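AvrRxo1-ORF1 (Xanthomonas oryzae pv. oryzicola, PDB 4Z8T) is a bacterial type III effector with a polynucleotide kinase domain, probably phosphorylating a substrate in the host plant, and pairs with AvrRxo1-ORF2. Local coordinates at residues Q2-S14 with K119-S131. Sequence-based numbering, arbitrary orientation.
Sequences QRKGTDEIYGLGS and KIFSSAQVHSESS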
loop_
_atom_site.group_PDB
_atom_site.type_symbol
_atom_site.label_atom_id
_atom_site.label_comp_id
_atom_site.label_asym_id
_atom_site.label_seq_id
_atom_site.Cartn_x
_atom_site.Cartn_y
_atom_site.Cartn_z
ATOM N N GLN A 2 10.659 32.951 15.690
ATOM C CA GLN A 2 11.900 33.474 16.254
ATOM C C GLN A 2 12.899 32.342 16.530
ATOM O O GLN A 2 12.703 31.219 16.055
ATOM C CB GLN A 2 11.610 34.307 17.503
ATOM C CG GLN A 2 10.605 35.439 17.271
ATOM C CD GLN A 2 9.204 35.126 17.786
ATOM O OE1 GLN A 2 8.286 34.850 17.008
ATOM N NE2 GLN A 2 9.031 35.190 19.104
ATOM N N ARG A 3 13.961 32.619 17.290
ATOM C CA ARG A 3 15.126 31.721 17.303
ATOM C C ARG A 3 15.673 31.275 18.670
ATOM O O ARG A 3 15.892 30.081 18.894
ATOM C CB ARG A 3 16.261 32.334 16.473
ATOM C CG ARG A 3 17.498 31.454 16.363
ATOM C CD ARG A 3 17.212 30.161 15.606
ATOM N NE ARG A 3 17.153 30.363 14.160
ATOM C CZ ARG A 3 17.050 29.379 13.272
ATOM N NH1 ARG A 3 17.004 29.655 11.973
ATOM N NH2 ARG A 3 16.994 28.117 13.681
ATOM N N LYS A 4 15.929 32.226 19.563
ATOM C CA LYS A 4 16.472 31.905 20.882
ATOM C C LYS A 4 15.395 31.231 21.732
ATOM O O LYS A 4 14.284 31.741 21.831
ATOM C CB LYS A 4 16.947 33.185 21.568
ATOM C CG LYS A 4 18.270 33.069 22.303
ATOM C CD LYS A 4 18.898 34.447 22.471
ATOM C CE LYS A 4 20.424 34.380 22.444
ATOM N NZ LYS A 4 21.001 33.817 23.701
ATOM N N GLY A 5 15.719 30.086 22.331
ATOM C CA GLY A 5 14.773 29.393 23.195
ATOM C C GLY A 5 14.672 30.059 24.555
ATOM O O GLY A 5 15.602 30.735 24.990
ATOM N N THR A 6 13.551 29.861 25.242
ATOM C CA THR A 6 13.353 30.509 26.532
ATOM C C THR A 6 14.277 29.936 27.585
ATOM O O THR A 6 14.560 30.596 28.585
ATOM C CB THR A 6 11.912 30.442 27.008
ATOM O OG1 THR A 6 11.455 29.082 26.975
ATOM C CG2 THR A 6 11.024 31.310 26.115
ATOM N N ASP A 7 14.756 28.713 27.368
ATOM C CA ASP A 7 15.708 28.143 28.308
ATOM C C ASP A 7 17.023 28.911 28.245
ATOM O O ASP A 7 17.704 29.077 29.259
ATOM C CB ASP A 7 15.912 26.642 28.071
ATOM C CG ASP A 7 16.295 26.308 26.640
ATOM O OD1 ASP A 7 16.106 27.148 25.737
ATOM O OD2 ASP A 7 16.775 25.173 26.417
ATOM N N GLU A 8 17.360 29.404 27.058
ATOM C CA GLU A 8 18.561 30.219 26.885
ATOM C C GLU A 8 18.355 31.660 27.363
ATOM O O GLU A 8 19.248 32.251 27.972
ATOM C CB GLU A 8 19.020 30.191 25.423
ATOM C CG GLU A 8 19.599 28.845 24.990
ATOM C CD GLU A 8 18.973 28.307 23.710
ATOM O OE1 GLU A 8 19.056 28.988 22.664
ATOM O OE2 GLU A 8 18.394 27.196 23.754
ATOM N N ILE A 9 17.179 32.216 27.090
ATOM C CA ILE A 9 16.847 33.585 27.494
ATOM C C ILE A 9 16.748 33.729 29.016
ATOM O O ILE A 9 17.249 34.701 29.598
ATOM C CB ILE A 9 15.512 34.043 26.848
ATOM C CG1 ILE A 9 15.655 34.129 25.326
ATOM C CG2 ILE A 9 15.036 35.374 27.433
ATOM C CD1 ILE A 9 14.345 34.348 24.585
ATOM N N TYR A 10 16.100 32.766 29.666
ATOM C CA TYR A 10 15.822 32.889 31.095
ATOM C C TYR A 10 16.729 32.035 31.978
ATOM O O TYR A 10 16.661 32.113 33.205
ATOM C CB TYR A 10 14.337 32.625 31.378
ATOM C CG TYR A 10 13.444 33.659 30.727
ATOM C CD1 TYR A 10 13.370 34.954 31.223
ATOM C CD2 TYR A 10 12.691 33.349 29.605
ATOM C CE1 TYR A 10 12.564 35.905 30.619
ATOM C CE2 TYR A 10 11.885 34.288 29.003
ATOM C CZ TYR A 10 11.828 35.564 29.515
ATOM O OH TYR A 10 11.028 36.494 28.904
ATOM N N GLY A 11 17.586 31.236 31.354
ATOM C CA GLY A 11 18.552 30.453 32.107
ATOM C C GLY A 11 19.650 31.352 32.645
ATOM O O GLY A 11 19.945 32.400 32.061
ATOM N N LEU A 12 20.256 30.947 33.756
ATOM C CA LEU A 12 21.323 31.736 34.364
ATOM C C LEU A 12 22.691 31.104 34.172
ATOM O O LEU A 12 22.913 29.961 34.567
ATOM C CB LEU A 12 21.064 31.940 35.857
ATOM C CG LEU A 12 19.995 32.967 36.209
ATOM C CD1 LEU A 12 19.789 33.044 37.716
ATOM C CD2 LEU A 12 20.363 34.330 35.633
ATOM N N GLY A 13 23.599 31.855 33.551
ATOM C CA GLY A 13 25.006 31.499 33.528
ATOM C C GLY A 13 25.529 30.769 32.305
ATOM O O GLY A 13 24.969 30.858 31.207
ATOM N N SER A 14 26.632 30.054 32.507
ATOM C CA SER A 14 27.249 29.262 31.456
ATOM C C SER A 14 26.377 28.048 31.202
ATOM O O SER A 14 26.377 27.092 31.980
ATOM C CB SER A 14 28.655 28.833 31.866
ATOM O OG SER A 14 29.383 29.930 32.384
ATOM N N LYS A 119 1.015 36.556 23.024
ATOM C CA LYS A 119 2.039 35.567 22.707
ATOM C C LYS A 119 3.201 36.254 22.020
ATOM O O LYS A 119 3.039 36.857 20.956
ATOM C CB LYS A 119 1.493 34.471 21.785
ATOM C CG LYS A 119 0.572 33.472 22.453
ATOM C CD LYS A 119 0.080 32.431 21.444
ATOM C CE LYS A 119 -0.765 31.363 22.121
ATOM N NZ LYS A 119 -1.160 30.275 21.170
ATOM N N ILE A 120 4.379 36.154 22.621
ATOM C CA ILE A 120 5.554 36.772 22.040
ATOM C C ILE A 120 6.676 35.786 21.725
ATOM O O ILE A 120 7.651 36.137 21.052
ATOM C CB ILE A 120 6.036 37.918 22.923
ATOM C CG1 ILE A 120 6.261 37.431 24.346
ATOM C CG2 ILE A 120 5.004 39.032 22.933
ATOM C CD1 ILE A 120 7.684 37.118 24.627
ATOM N N PHE A 121 6.538 34.551 22.210
ATOM C CA PHE A 121 7.459 33.475 21.853
ATOM C C PHE A 121 6.710 32.419 21.045
ATOM O O PHE A 121 5.519 32.209 21.252
ATOM C CB PHE A 121 8.019 32.800 23.103
ATOM C CG PHE A 121 8.861 33.693 23.959
ATOM C CD1 PHE A 121 9.977 34.327 23.436
ATOM C CD2 PHE A 121 8.560 33.862 25.307
ATOM C CE1 PHE A 121 10.768 35.146 24.247
ATOM C CE2 PHE A 121 9.345 34.678 26.121
ATOM C CZ PHE A 121 10.449 35.316 25.588
ATOM N N SER A 122 7.411 31.755 20.137
ATOM C CA SER A 122 6.803 30.683 19.348
ATOM C C SER A 122 6.755 29.394 20.153
ATOM O O SER A 122 7.437 29.262 21.172
ATOM C CB SER A 122 7.608 30.442 18.080
ATOM O OG SER A 122 8.872 29.879 18.376
ATOM N N SER A 123 5.951 28.438 19.699
ATOM C CA SER A 123 5.900 27.138 20.360
ATOM C C SER A 123 7.282 26.516 20.454
ATOM O O SER A 123 7.655 25.972 21.493
ATOM C CB SER A 123 4.955 26.190 19.615
ATOM O OG SER A 123 3.617 26.635 19.731
ATOM N N ALA A 124 8.044 26.580 19.371
ATOM C CA ALA A 124 9.376 25.995 19.379
ATOM C C ALA A 124 10.279 26.692 20.393
ATOM O O ALA A 124 11.105 26.055 21.049
ATOM C CB ALA A 124 9.990 26.032 17.990
ATOM N N GLN A 125 10.114 28.004 20.528
ATOM C CA GLN A 125 10.894 28.759 21.495
ATOM C C GLN A 125 10.636 28.350 22.943
ATOM O O GLN A 125 11.554 28.423 23.774
ATOM C CB GLN A 125 10.631 30.256 21.335
ATOM C CG GLN A 125 11.487 30.914 20.281
ATOM C CD GLN A 125 11.266 32.397 20.258
ATOM O OE1 GLN A 125 10.165 32.860 19.968
ATOM N NE2 GLN A 125 12.305 33.161 20.599
ATOM N N VAL A 126 9.411 27.921 23.251
ATOM C CA VAL A 126 9.095 27.526 24.626
ATOM C C VAL A 126 9.127 26.012 24.868
ATOM O O VAL A 126 8.882 25.566 25.988
ATOM C CB VAL A 126 7.738 28.100 25.134
ATOM C CG1 VAL A 126 7.769 29.639 25.179
ATOM C CG2 VAL A 126 6.567 27.615 24.265
ATOM N N HIS A 127 9.424 25.218 23.841
ATOM C CA HIS A 127 9.250 23.768 23.989
ATOM C C HIS A 127 10.134 23.117 25.054
ATOM O O HIS A 127 9.647 22.312 25.868
ATOM C CB HIS A 127 9.416 23.025 22.663
ATOM C CG HIS A 127 9.283 21.542 22.809
ATOM N ND1 HIS A 127 8.075 20.921 23.046
ATOM C CD2 HIS A 127 10.214 20.557 22.792
ATOM C CE1 HIS A 127 8.264 19.618 23.157
ATOM N NE2 HIS A 127 9.552 19.373 23.005
ATOM N N SER A 128 11.423 23.441 25.047
ATOM C CA SER A 128 12.331 22.866 26.038
ATOM C C SER A 128 11.870 23.196 27.447
ATOM O O SER A 128 11.805 22.326 28.314
ATOM C CB SER A 128 13.758 23.369 25.826
ATOM O OG SER A 128 14.297 22.828 24.637
ATOM N N GLU A 129 11.556 24.462 27.674
ATOM C CA GLU A 129 11.049 24.873 28.975
ATOM C C GLU A 129 9.753 24.142 29.355
ATOM O O GLU A 129 9.567 23.740 30.506
ATOM C CB GLU A 129 10.838 26.390 28.989
ATOM C CG GLU A 129 10.505 26.956 30.352
ATOM C CD GLU A 129 10.279 28.452 30.296
ATOM O OE1 GLU A 129 10.006 28.974 29.186
ATOM O OE2 GLU A 129 10.362 29.103 31.357
ATOM N N SER A 130 8.856 23.956 28.390
ATOM C CA SER A 130 7.579 23.310 28.684
ATOM C C SER A 130 7.812 21.838 29.010
ATOM O O SER A 130 7.104 21.260 29.834
ATOM C CB SER A 130 6.591 23.470 27.526
ATOM O OG SER A 130 6.882 22.586 26.465
ATOM N N SER A 131 8.821 21.250 28.373
ATOM C CA SER A 131 9.154 19.843 28.608
ATOM C C SER A 131 9.729 19.688 30.011
ATOM O O SER A 131 9.374 18.760 30.744
ATOM C CB SER A 131 10.127 19.332 27.542
ATOM O OG SER A 131 10.410 17.956 27.734
HETATM O O HOH W 1 10.574 29.681 16.561
HETATM O O HOH W 2 12.425 26.609 25.946
HETATM O O HOH W 3 15.551 25.522 23.359
#
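Thr6 plants its methyl, CG2, on one face of the Phe121 ring, 3.7 Å from the centroid and only 14° off the ring normal, a CH-pi contact. With OG1 set between the backbone N and the carbonyl carbon (chi1 53°), the hydroxyl diverges from the methyl and donates to Glu129 OE1 at 2.6 Å, from above the carboxylate plane. Backbone joins in: Thr6 N gives a nearly straight bond (165°) to Gln125 O, just where the helix around Ser128 and Glu129 kinks. A water takes up part of that break, donating to Thr6 OG1 and accepting from Glu129 N. Ile120 CD1 lies over the opposite face of Phe121, while Tyr10 OH comes in at the ring's edge, 3.6 Å from Phe121 CZ. Gln125, extended beyond CG, lies across Gln2 with the two amide planes almost perpendicular. Its NE2 donates to Lys4 O at 2.7 Å, and its OE1 accepts from Ser122 N, closing a capping box with the bond from Gln125 N to Ser122 OG. The amide therefore ties the start of helix 123-141 to the N-terminal loop that leads into helix 6-10. Buried, with Thr6 OG1 on OE1 and Arg36 and His40 of helix 34-60 on OE2, Glu129 is probably kept ionised. Three direct hydrogen bonds and the packing of Thr6, Ile9 and Tyr10 on Phe121 together hold the N-terminal segment against the helix.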